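Local coordinates for outer membrane protein (Bartonella henselae, PDB 2FI9) that is of unknown function: although named an outer membrane protein, it is a DUF498/DUF598-family member that folds as a compact alpha/beta domain, at residues G14-I18 with F110-L114; Y21-F26 with L124-E128; P52-Q56 with L81-L87; S66-E70 with K94-S98. One frame throughout, in Å; residues are numbered along the deposited sequence.

Interaction 1. Residues G14-I18 with F110-L114; sequences GRAPI and FNVLL
Asn111 reaches out from helix 103-115 to Ile18 and takes hold of both polar atoms of its backbone with one flat amide. Its OD1 accepts the N-H of Ile18 at 2.8 Å, and its ND2 donates to Ile18 O at 2.9 Å. The second bond is almost straight, 174° at the hydrogen, with Ile18 O lying in the plane of the amide; the Ile18 N-H arrives at OD1 somewhat tilted from the carbonyl plane. Being held at both corners by the same residue, the amide has its flip settled. With CG beside its own backbone N (chi1 -73°), Asn111 turns this amide off the flank of the helix and toward the loop, where OD1 also lies 3.4 Å from Pro17 CA.

Through this grip the N-terminal run leading into the small antiparallel sheet is fastened to the helix that packs on the larger mixed sheet. Phe110, one residue earlier in the helix, also touches Cys39, Val120 and Ala122 of that sheet.

Toward Arg15 and Ala16 the Phe110 ring offers its edge: Ala16 O meets CE2 at 3.4 Å, near the ring plane, and Arg15 CG meets CZ at 4.0 Å. The two methyls of Leu114 divide the loop between them. CD2 presses on the Ala16-Pro17 peptide, 3.5 Å from Ala16 C, while CD1 lies 3.8 Å from Arg15 CB and sits over one face of the guanidinium. A bend at chi3 (-65°) turns the end of Arg15 aside, and its NH1 hydrogen-bonds to Val120 O.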
loop_
_atom_site.group_PDB
_atom_site.type_symbol
_atom_site.label_atom_id
_atom_site.label_comp_id
_atom_site.label_asym_id
_atom_site.label_seq_id
_atom_site.Cartn_x
_atom_site.Cartn_y
_atom_site.Cartn_z
ATOM N N GLY A 14 2.010 6.262 -11.998
ATOM C CA GLY A 14 1.375 7.115 -10.999
ATOM C C GLY A 14 0.359 6.296 -10.221
ATOM O O GLY A 14 0.214 5.098 -10.462
ATOM N N ARG A 15 -0.357 6.932 -9.303
ATOM C CA ARG A 15 -1.438 6.247 -8.582
ATOM C C ARG A 15 -2.693 6.173 -9.444
ATOM O O ARG A 15 -2.931 7.052 -10.262
ATOM C CB ARG A 15 -1.755 6.986 -7.292
ATOM C CG ARG A 15 -0.679 6.829 -6.237
ATOM C CD ARG A 15 -0.795 7.882 -5.164
ATOM N NE ARG A 15 -0.556 9.227 -5.694
ATOM C CZ ARG A 15 -0.658 10.335 -4.968
ATOM N NH1 ARG A 15 -0.999 10.264 -3.678
ATOM N NH2 ARG A 15 -0.415 11.511 -5.528
ATOM N N ALA A 16 -3.495 5.134 -9.241
ATOM C CA ALA A 16 -4.790 4.976 -9.916
ATOM C C ALA A 16 -5.727 4.300 -8.930
ATOM O O ALA A 16 -5.262 3.599 -8.047
ATOM C CB ALA A 16 -4.639 4.107 -11.160
ATOM N N PRO A 17 -7.052 4.484 -9.077
ATOM C CA PRO A 17 -7.901 3.658 -8.203
ATOM C C PRO A 17 -7.623 2.171 -8.431
ATOM O O PRO A 17 -7.310 1.764 -9.559
ATOM C CB PRO A 17 -9.330 3.999 -8.644
ATOM C CG PRO A 17 -9.220 5.259 -9.442
ATOM C CD PRO A 17 -7.815 5.398 -9.934
ATOM N N ILE A 18 -7.717 1.384 -7.367
ATOM C CA ILE A 18 -7.599 -0.065 -7.467
ATOM C C ILE A 18 -9.018 -0.599 -7.669
ATOM O O ILE A 18 -9.857 -0.515 -6.759
ATOM C CB ILE A 18 -6.927 -0.679 -6.203
ATOM C CG1 ILE A 18 -5.544 -0.072 -5.941
ATOM C CG2 ILE A 18 -6.849 -2.212 -6.293
ATOM C CD1 ILE A 18 -4.624 0.029 -7.138
ATOM N N PHE A 110 -7.950 3.645 0.356
ATOM C CA PHE A 110 -7.041 4.239 -0.632
ATOM C C PHE A 110 -7.795 4.947 -1.760
ATOM O O PHE A 110 -7.475 6.085 -2.105
ATOM C CB PHE A 110 -6.107 3.193 -1.238
ATOM C CG PHE A 110 -5.211 3.741 -2.320
ATOM C CD1 PHE A 110 -4.114 4.537 -1.992
ATOM C CD2 PHE A 110 -5.482 3.494 -3.676
ATOM C CE1 PHE A 110 -3.283 5.059 -2.981
ATOM C CE2 PHE A 110 -4.638 4.023 -4.694
ATOM C CZ PHE A 110 -3.544 4.805 -4.347
ATOM N N ASN A 111 -8.783 4.266 -2.337
ATOM C CA ASN A 111 -9.542 4.827 -3.451
ATOM C C ASN A 111 -10.202 6.139 -3.061
ATOM O O ASN A 111 -10.138 7.115 -3.812
ATOM C CB ASN A 111 -10.582 3.825 -3.964
ATOM C CG ASN A 111 -9.955 2.686 -4.748
ATOM O OD1 ASN A 111 -8.771 2.720 -5.081
ATOM N ND2 ASN A 111 -10.757 1.681 -5.071
ATOM N N VAL A 112 -10.807 6.156 -1.869
ATOM C CA VAL A 112 -11.536 7.319 -1.390
ATOM C C VAL A 112 -10.577 8.493 -1.182
ATOM O O VAL A 112 -10.811 9.592 -1.702
ATOM C CB VAL A 112 -12.335 6.993 -0.094
ATOM C CG1 VAL A 112 -12.699 8.271 0.657
ATOM C CG2 VAL A 112 -13.598 6.188 -0.438
ATOM N N LEU A 113 -9.483 8.250 -0.466
ATOM C CA LEU A 113 -8.497 9.290 -0.200
ATOM C C LEU A 113 -7.801 9.782 -1.468
ATOM O O LEU A 113 -7.501 10.982 -1.602
ATOM C CB LEU A 113 -7.459 8.807 0.813
ATOM C CG LEU A 113 -7.956 8.514 2.230
ATOM C CD1 LEU A 113 -6.823 7.915 3.016
ATOM C CD2 LEU A 113 -8.451 9.788 2.898
ATOM N N LEU A 114 -7.549 8.863 -2.396
ATOM C CA LEU A 114 -6.995 9.235 -3.704
ATOM C C LEU A 114 -7.913 10.217 -4.456
ATOM O O LEU A 114 -7.458 11.237 -4.992
ATOM C CB LEU A 114 -6.718 7.984 -4.551
ATOM C CG LEU A 114 -6.031 8.279 -5.887
ATOM C CD1 LEU A 114 -4.631 8.866 -5.660
ATOM C CD2 LEU A 114 -5.977 7.015 -6.719
#

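Interaction 2. Residues Y21-F26 with L124-E128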
loop_
_atom_site.group_PDB
_atom_site.type_symbol
_atom_site.label_atom_id
_atom_site.label_comp_id
_atom_site.label_asym_id
_atom_site.label_seq_id
_atom_site.Cartn_x
_atom_site.Cartn_y
_atom_site.Cartn_z
ATOM N N TYR A 21 -9.597 -6.512 -6.050
ATOM C CA TYR A 21 -8.606 -7.298 -5.325
ATOM C C TYR A 21 -9.181 -8.711 -5.222
ATOM O O TYR A 21 -10.340 -8.953 -5.600
ATOM C CB TYR A 21 -8.323 -6.698 -3.938
ATOM C CG TYR A 21 -9.530 -6.658 -3.020
ATOM C CD1 TYR A 21 -9.744 -7.662 -2.085
ATOM C CD2 TYR A 21 -10.464 -5.621 -3.100
ATOM C CE1 TYR A 21 -10.865 -7.644 -1.241
ATOM C CE2 TYR A 21 -11.583 -5.594 -2.262
ATOM C CZ TYR A 21 -11.773 -6.600 -1.346
ATOM O OH TYR A 21 -12.864 -6.582 -0.507
ATOM N N GLY A 22 -8.381 -9.639 -4.709
ATOM C CA GLY A 22 -8.746 -11.053 -4.725
ATOM C C GLY A 22 -7.927 -11.767 -5.773
ATOM O O GLY A 22 -7.267 -11.125 -6.616
ATOM N N ASN A 23 -7.968 -13.097 -5.736
ATOM C CA ASN A 23 -7.345 -13.931 -6.756
ATOM C C ASN A 23 -5.832 -13.722 -6.832
ATOM O O ASN A 23 -5.229 -13.772 -7.916
ATOM C CB ASN A 23 -8.002 -13.691 -8.126
ATOM C CG ASN A 23 -7.536 -14.688 -9.186
ATOM O OD1 ASN A 23 -7.358 -15.877 -8.900
ATOM N ND2 ASN A 23 -7.335 -14.206 -10.415
ATOM N N GLY A 24 -5.233 -13.475 -5.673
ATOM C CA GLY A 24 -3.798 -13.284 -5.547
ATOM C C GLY A 24 -3.291 -12.038 -6.262
ATOM O O GLY A 24 -2.094 -11.916 -6.538
ATOM N N GLY A 25 -4.184 -11.105 -6.565
ATOM C CA GLY A 25 -3.726 -9.875 -7.166
ATOM C C GLY A 25 -4.672 -8.697 -7.138
ATOM O O GLY A 25 -5.551 -8.578 -6.270
ATOM N N PHE A 26 -4.481 -7.828 -8.122
ATOM C CA PHE A 26 -5.189 -6.562 -8.188
ATOM C C PHE A 26 -5.481 -6.211 -9.625
ATOM O O PHE A 26 -4.759 -6.631 -10.548
ATOM C CB PHE A 26 -4.359 -5.448 -7.529
ATOM C CG PHE A 26 -4.101 -5.684 -6.071
ATOM C CD1 PHE A 26 -5.077 -5.394 -5.112
ATOM C CD2 PHE A 26 -2.888 -6.230 -5.654
ATOM C CE1 PHE A 26 -4.843 -5.631 -3.744
ATOM C CE2 PHE A 26 -2.646 -6.475 -4.317
ATOM C CZ PHE A 26 -3.632 -6.184 -3.344
ATOM N N LEU A 124 -0.165 -3.058 -0.308
ATOM C CA LEU A 124 -1.296 -3.981 -0.314
ATOM C C LEU A 124 -0.860 -5.429 -0.492
ATOM O O LEU A 124 -0.393 -5.797 -1.569
ATOM C CB LEU A 124 -2.296 -3.579 -1.406
ATOM C CG LEU A 124 -2.790 -2.124 -1.391
ATOM C CD1 LEU A 124 -3.496 -1.740 -2.674
ATOM C CD2 LEU A 124 -3.726 -1.851 -0.215
ATOM N N PHE A 125 -1.022 -6.243 0.554
ATOM C CA PHE A 125 -0.789 -7.676 0.432
ATOM C C PHE A 125 -1.923 -8.296 -0.348
ATOM O O PHE A 125 -3.078 -8.142 0.012
ATOM C CB PHE A 125 -0.693 -8.331 1.791
ATOM C CG PHE A 125 -0.388 -9.807 1.743
ATOM C CD1 PHE A 125 0.884 -10.258 1.398
ATOM C CD2 PHE A 125 -1.361 -10.745 2.086
ATOM C CE1 PHE A 125 1.173 -11.614 1.371
ATOM C CE2 PHE A 125 -1.067 -12.120 2.085
ATOM C CZ PHE A 125 0.194 -12.550 1.724
ATOM N N ALA A 126 -1.578 -9.004 -1.415
ATOM C CA ALA A 126 -2.576 -9.597 -2.301
ATOM C C ALA A 126 -3.199 -10.792 -1.618
ATOM O O ALA A 126 -2.495 -11.693 -1.189
ATOM C CB ALA A 126 -1.930 -10.031 -3.580
ATOM N N VAL A 127 -4.522 -10.788 -1.534
ATOM C CA VAL A 127 -5.279 -11.877 -0.917
ATOM C C VAL A 127 -5.938 -12.754 -1.973
ATOM O O VAL A 127 -6.162 -12.326 -3.114
ATOM C CB VAL A 127 -6.400 -11.360 0.050
ATOM C CG1 VAL A 127 -5.809 -10.732 1.293
ATOM C CG2 VAL A 127 -7.310 -10.369 -0.646
ATOM N N GLU A 128 -6.257 -13.987 -1.577
ATOM C CA GLU A 128 -7.081 -14.866 -2.405
ATOM C C GLU A 128 -8.481 -14.261 -2.521
ATOM O O GLU A 128 -9.099 -14.317 -3.575
ATOM C CB GLU A 128 -7.169 -16.266 -1.800
ATOM C CG GLU A 128 -5.888 -17.055 -1.856
ATOM C CD GLU A 128 -5.504 -17.445 -3.267
ATOM O OE1 GLU A 128 -4.286 -17.533 -3.535
ATOM O OE2 GLU A 128 -6.408 -17.655 -4.115
ATOM O OXT GLU A 128 -9.007 -13.689 -1.544
HETATM O O HOH W 1 -5.650 -9.434 -3.704
#
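Phe26 leans its ring on Leu124 and Ala126. From CA its CB points toward the C-terminal tail, and CG stands beside the backbone N (chi1 -62°), which brings the far end of the ring to the tail. CE1 meets Leu124 CB at 4.0 Å; CE2 has Ala126 CB at 3.7 Å and Leu124 O close by. CZ, the tip, comes nearest, 3.5 Å from Leu124 CB, and Phe125 O lies at the ring edge. A water sits over one face, offset toward the rim.

Gly22 to Gly25 form the type I' turn of the hairpin joining strands 18-22 and 25-28, and the chain's last residues lie against it. Asn23 N donates to Glu128 O, part of the terminal carboxylate, at 2.7 Å, and Gly24 N to Val127 O at 3.0 Å. The same water bridges the two segments, accepting from Gly22 N and from Val127 N (2.8 Å) and donating to Gly25 O (2.7 Å). Separately, Val127 CG2 touches the edge of the Tyr21 ring at CD1, 3.9 Å away.

Interaction 3. Residues P52-Q56 with L81-L87; sequences PVPTQ and LRLPEEL
Residues 52-56 and 81-87 run alongside each other in roughly the same direction, about as far apart at Val53 and Leu81 (CA to CA 7.1 Å) as at Gln56 and Leu87 (CA to CA 6.3 Å). Val53 reaches across with two methyls that go different ways. Its CG1 stands opposite the backbone N (chi1 -174°) and slides past the ring of Pro84, approaching Pro84 CG at 3.4 Å, tighter than usual for two carbons. The other methyl, CG2, meets Leu81 CD1 at 3.7 Å, and the same CD1 is touched by CG of Pro52. Leu81 therefore pushes one methyl into the angle between two neighbouring side chains of the loop.

Further along, Leu87 splits its branches in a similar way. CD2 lies 3.4 Å from Pro54 O and also packs against CB and CG of the Pro54 ring, while CD1 reaches CG of Gln56 at 3.8 Å. Gln56 is extended beyond CG and lays its NE2 against the aliphatic part of Glu86, 3.4 Å from Glu86 CB. Pro84 occupies the N-cap position of helix 85-93, and with Glu86 and Leu87 it gives residues 52-56 the first turn of that helix to pack on.

No hydrogen bond crosses between the two segments, and nearby backbone groups find partners to the side: Leu81 N and O bond to the hydroxyls of Thr76 and Thr100, and Thr55 N to the Asp58 carboxylate. Proline rings and branched aliphatic chains do most of the joining, so the fit depends on shape and close packing, without directional bonds to set it.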
loop_
_atom_site.group_PDB
_atom_site.type_symbol
_atom_site.label_atom_id
_atom_site.label_comp_id
_atom_site.label_asym_id
_atom_site.label_seq_id
_atom_site.Cartn_x
_atom_site.Cartn_y
_atom_site.Cartn_z
ATOM N N PRO A 52 1.688 -11.319 4.972
ATOM C CA PRO A 52 0.901 -10.104 5.141
ATOM C C PRO A 52 1.525 -9.016 6.024
ATOM O O PRO A 52 1.056 -7.875 5.987
ATOM C CB PRO A 52 -0.398 -10.623 5.750
ATOM C CG PRO A 52 -0.017 -11.866 6.431
ATOM C CD PRO A 52 1.058 -12.482 5.625
ATOM N N VAL A 53 2.560 -9.347 6.791
ATOM C CA VAL A 53 3.227 -8.341 7.627
ATOM C C VAL A 53 4.401 -7.744 6.851
ATOM O O VAL A 53 5.323 -8.467 6.476
ATOM C CB VAL A 53 3.784 -8.915 8.953
ATOM C CG1 VAL A 53 4.318 -7.782 9.809
ATOM C CG2 VAL A 53 2.732 -9.719 9.733
ATOM N N PRO A 54 4.372 -6.423 6.603
ATOM C CA PRO A 54 5.417 -5.819 5.801
ATOM C C PRO A 54 6.763 -5.811 6.508
ATOM O O PRO A 54 6.822 -5.802 7.747
ATOM C CB PRO A 54 4.927 -4.384 5.589
ATOM C CG PRO A 54 3.963 -4.130 6.625
ATOM C CD PRO A 54 3.389 -5.435 7.084
ATOM N N THR A 55 7.824 -5.842 5.708
ATOM C CA THR A 55 9.183 -5.751 6.205
ATOM C C THR A 55 9.715 -4.345 5.930
ATOM O O THR A 55 9.058 -3.534 5.261
ATOM C CB THR A 55 10.102 -6.777 5.513
ATOM O OG1 THR A 55 10.245 -6.425 4.134
ATOM C CG2 THR A 55 9.518 -8.177 5.612
ATOM N N GLN A 56 10.905 -4.056 6.454
ATOM C CA GLN A 56 11.575 -2.789 6.180
ATOM C C GLN A 56 11.781 -2.571 4.677
ATOM O O GLN A 56 11.488 -1.489 4.165
ATOM C CB GLN A 56 12.876 -2.702 6.988
ATOM C CG GLN A 56 12.583 -2.759 8.503
ATOM C CD GLN A 56 13.804 -2.955 9.392
ATOM O OE1 GLN A 56 14.916 -2.531 9.057
ATOM N NE2 GLN A 56 13.588 -3.577 10.552
ATOM N N LEU A 81 -3.596 -6.805 10.940
ATOM C CA LEU A 81 -2.407 -7.167 11.722
ATOM C C LEU A 81 -1.668 -5.922 12.189
ATOM O O LEU A 81 -1.711 -4.894 11.529
ATOM C CB LEU A 81 -1.462 -8.019 10.873
ATOM C CG LEU A 81 -2.032 -9.281 10.242
ATOM C CD1 LEU A 81 -0.930 -10.064 9.513
ATOM C CD2 LEU A 81 -2.727 -10.161 11.294
ATOM N N ARG A 82 -0.996 -6.019 13.335
ATOM C CA ARG A 82 -0.213 -4.910 13.889
ATOM C C ARG A 82 1.006 -4.594 13.066
ATOM O O ARG A 82 1.645 -5.481 12.514
ATOM C CB ARG A 82 0.235 -5.247 15.323
ATOM C CG ARG A 82 -0.915 -5.396 16.304
ATOM C CD ARG A 82 -1.625 -4.066 16.638
ATOM N NE ARG A 82 -0.726 -2.905 16.650
ATOM C CZ ARG A 82 0.247 -2.685 17.532
ATOM N NH1 ARG A 82 0.490 -3.552 18.511
ATOM N NH2 ARG A 82 0.987 -1.590 17.422
ATOM N N LEU A 83 1.328 -3.312 12.991
ATOM C CA LEU A 83 2.534 -2.862 12.331
ATOM C C LEU A 83 3.700 -3.125 13.293
ATOM O O LEU A 83 3.631 -2.737 14.456
ATOM C CB LEU A 83 2.421 -1.374 12.026
ATOM C CG LEU A 83 3.487 -0.756 11.139
ATOM C CD1 LEU A 83 3.528 -1.469 9.799
ATOM C CD2 LEU A 83 3.174 0.725 10.963
ATOM N N PRO A 84 4.747 -3.834 12.825
ATOM C CA PRO A 84 5.893 -4.143 13.678
ATOM C C PRO A 84 6.573 -2.868 14.176
ATOM O O PRO A 84 6.574 -1.844 13.481
ATOM C CB PRO A 84 6.838 -4.917 12.752
ATOM C CG PRO A 84 5.987 -5.387 11.606
ATOM C CD PRO A 84 4.879 -4.405 11.469
ATOM N N GLU A 85 7.153 -2.957 15.360
ATOM C CA GLU A 85 7.808 -1.844 16.049
ATOM C C GLU A 85 8.824 -1.106 15.151
ATOM O O GLU A 85 8.838 0.123 15.081
ATOM C CB GLU A 85 8.474 -2.384 17.323
ATOM C CG GLU A 85 9.236 -1.365 18.162
ATOM C CD GLU A 85 9.769 -1.956 19.461
ATOM O OE1 GLU A 85 9.553 -3.159 19.725
ATOM O OE2 GLU A 85 10.410 -1.219 20.237
ATOM N N GLU A 86 9.671 -1.876 14.481
ATOM C CA GLU A 86 10.707 -1.363 13.595
ATOM C C GLU A 86 10.140 -0.460 12.491
ATOM O O GLU A 86 10.709 0.584 12.178
ATOM C CB GLU A 86 11.462 -2.538 12.967
ATOM C CG GLU A 86 12.235 -3.400 13.966
ATOM C CD GLU A 86 11.390 -4.468 14.708
ATOM O OE1 GLU A 86 10.137 -4.517 14.612
ATOM O OE2 GLU A 86 12.019 -5.280 15.423
ATOM N N LEU A 87 9.013 -0.864 11.918
ATOM C CA LEU A 87 8.362 -0.106 10.857
ATOM C C LEU A 87 7.665 1.140 11.392
ATOM O O LEU A 87 7.631 2.164 10.724
ATOM C CB LEU A 87 7.356 -1.000 10.118
ATOM C CG LEU A 87 7.962 -1.852 8.996
ATOM C CD1 LEU A 87 8.867 -2.963 9.481
ATOM C CD2 LEU A 87 6.853 -2.420 8.113
#

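Interaction 4. Residues S66-E70 with K94-S98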
loop_
_atom_site.group_PDB
_atom_site.type_symbol
_atom_site.label_atom_id
_atom_site.label_comp_id
_atom_site.label_asym_id
_atom_site.label_seq_id
_atom_site.Cartn_x
_atom_site.Cartn_y
_atom_site.Cartn_z
ATOM N N SER A 66 8.973 9.965 0.884
ATOM C CA SER A 66 8.200 10.455 2.034
ATOM C C SER A 66 7.868 11.946 1.928
ATOM O O SER A 66 6.889 12.405 2.501
ATOM C CB SER A 66 8.926 10.157 3.340
ATOM O OG SER A 66 10.171 10.833 3.401
ATOM N N ASP A 67 8.656 12.694 1.160
ATOM C CA ASP A 67 8.348 14.104 0.939
ATOM C C ASP A 67 6.987 14.297 0.261
ATOM O O ASP A 67 6.389 15.360 0.389
ATOM C CB ASP A 67 9.455 14.810 0.142
ATOM C CG ASP A 67 10.548 15.418 1.041
ATOM O OD1 ASP A 67 10.337 15.575 2.265
ATOM O OD2 ASP A 67 11.628 15.777 0.505
ATOM N N GLN A 68 6.490 13.270 -0.434
ATOM C CA GLN A 68 5.220 13.366 -1.178
ATOM C C GLN A 68 4.117 12.472 -0.610
ATOM O O GLN A 68 3.069 12.313 -1.225
ATOM C CB GLN A 68 5.425 13.034 -2.664
ATOM C CG GLN A 68 6.037 14.159 -3.508
ATOM C CD GLN A 68 7.553 14.043 -3.655
ATOM O OE1 GLN A 68 8.206 14.949 -4.197
ATOM N NE2 GLN A 68 8.120 12.926 -3.192
ATOM N N ILE A 69 4.367 11.883 0.552
ATOM C CA ILE A 69 3.420 10.967 1.198
ATOM C C ILE A 69 3.143 11.451 2.610
ATOM O O ILE A 69 4.069 11.551 3.418
ATOM C CB ILE A 69 3.977 9.508 1.232
ATOM C CG1 ILE A 69 4.212 9.007 -0.206
ATOM C CG2 ILE A 69 3.033 8.572 1.990
ATOM C CD1 ILE A 69 5.072 7.762 -0.300
ATOM N N GLU A 70 1.876 11.757 2.905
ATOM C CA GLU A 70 1.460 12.087 4.285
ATOM C C GLU A 70 0.864 10.895 5.011
ATOM O O GLU A 70 0.972 10.788 6.244
ATOM C CB GLU A 70 0.421 13.201 4.308
ATOM C CG GLU A 70 0.926 14.548 3.816
ATOM C CD GLU A 70 0.195 15.703 4.476
ATOM O OE1 GLU A 70 0.132 15.726 5.735
ATOM O OE2 GLU A 70 -0.312 16.585 3.742
ATOM N N LYS A 94 9.854 9.695 9.324
ATOM C CA LYS A 94 9.616 10.377 8.047
ATOM C C LYS A 94 8.289 11.129 8.076
ATOM O O LYS A 94 7.826 11.609 7.041
ATOM C CB LYS A 94 9.619 9.363 6.905
ATOM C CG LYS A 94 10.954 8.671 6.662
ATOM C CD LYS A 94 11.956 9.605 6.037
ATOM C CE LYS A 94 13.249 8.901 5.753
ATOM N NZ LYS A 94 14.266 9.903 5.369
ATOM N N ARG A 95 7.689 11.218 9.267
ATOM C CA ARG A 95 6.419 11.909 9.493
ATOM C C ARG A 95 5.312 11.396 8.572
ATOM O O ARG A 95 4.509 12.180 8.061
ATOM C CB ARG A 95 6.562 13.433 9.313
ATOM C CG ARG A 95 7.771 14.079 10.002
ATOM C CD ARG A 95 7.632 14.049 11.482
ATOM N NE ARG A 95 8.898 14.324 12.166
ATOM C CZ ARG A 95 9.233 13.811 13.350
ATOM N NH1 ARG A 95 8.404 12.979 13.974
ATOM N NH2 ARG A 95 10.402 14.120 13.903
ATOM N N ILE A 96 5.296 10.092 8.332
ATOM C CA ILE A 96 4.202 9.485 7.599
ATOM C C ILE A 96 3.227 8.881 8.592
ATOM O O ILE A 96 3.607 8.038 9.411
ATOM C CB ILE A 96 4.696 8.406 6.622
ATOM C CG1 ILE A 96 5.659 9.024 5.590
ATOM C CG2 ILE A 96 3.510 7.709 5.928
ATOM C CD1 ILE A 96 6.391 7.997 4.797
ATOM N N SER A 97 1.982 9.333 8.538
ATOM C CA SER A 97 0.959 8.767 9.390
ATOM C C SER A 97 0.452 7.483 8.711
ATOM O O SER A 97 0.201 7.463 7.498
ATOM C CB SER A 97 -0.133 9.806 9.718
ATOM O OG SER A 97 -1.239 9.744 8.841
ATOM N N SER A 98 0.372 6.397 9.466
ATOM C CA SER A 98 0.085 5.109 8.855
ATOM C C SER A 98 -0.835 4.249 9.682
ATOM O O SER A 98 -0.944 4.410 10.902
ATOM C CB SER A 98 1.385 4.355 8.530
ATOM O OG SER A 98 2.094 4.016 9.711
#
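Ile96 packs against both Ser66 and Ile69, turning a different part of its side chain to each. Its CG1 stands beside the backbone N (chi1 -60°), which carries CD1 to Ser66 CB at 3.6 Å and leaves CG1 itself 3.7 Å from Ile69 O. The CG2 methyl goes the other way and meets CG2 of Ile69 at 4.1 Å. Ile69 has nearly the same first torsion, and the two isoleucines are inclined to each other, touching methyl to methyl. Val62 of helix 60-64 packs against both.

Ser66 has a second neighbour in Lys94. The lysine chain bends at chi2 (-72°) and passes its methylenes over the serine: CB lies 3.7 Å from Ser66 CB, and CD comes to 3.4 Å from Ser66 OG. These are contacts of the aliphatic stem. The hydroxyl itself makes a weak hydrogen bond with Leu63 O.

Where the chains next draw together the backbone takes over. Ser97 N donates to Glu70 O at 2.9 Å, with an angle of 154° at the hydrogen, and Glu70 O also lies 3.7 Å from Ile96 CA. Just before this, Arg95 adopts a positive phi as the C-prime residue of the Schellman motif that ends helix 85-93, with Ile96 N bonded back to Leu91 O and Arg95 N to Trp92 O. The chain turns out of the helix there and enters strand 97-101, parallel to its neighbour 71-75: this is the end of the helix and the start of the second strand of a beta-alpha-beta crossover (71-75, 85-93, 97-101), with the Ser97-Glu70 bond at the beginning of the strand pairing.

In the fold
The four contacts form a chain of touches through the domain. Interaction 1 meets interaction 2 where Ile18 CG2 packs on Phe26 CD1 at 3.8 Å, both on the small antiparallel sheet. Interaction 2 passes to interaction 3 through Phe125 CG and Pro52 CA, 3.6 Å apart, and interaction 3 to interaction 4 through Leu83 CD2 and Ser98 OG, 3.7 Å apart. Interactions 1 and 4 do not touch, their nearest atoms being about 5 Å apart. Interactions 2 and 4 lie on opposite sides of the chain's centre, their own centres about 25 Å apart. In sequence, interactions 3 and 4 are nested within the long loops closed by interactions 1 and 2.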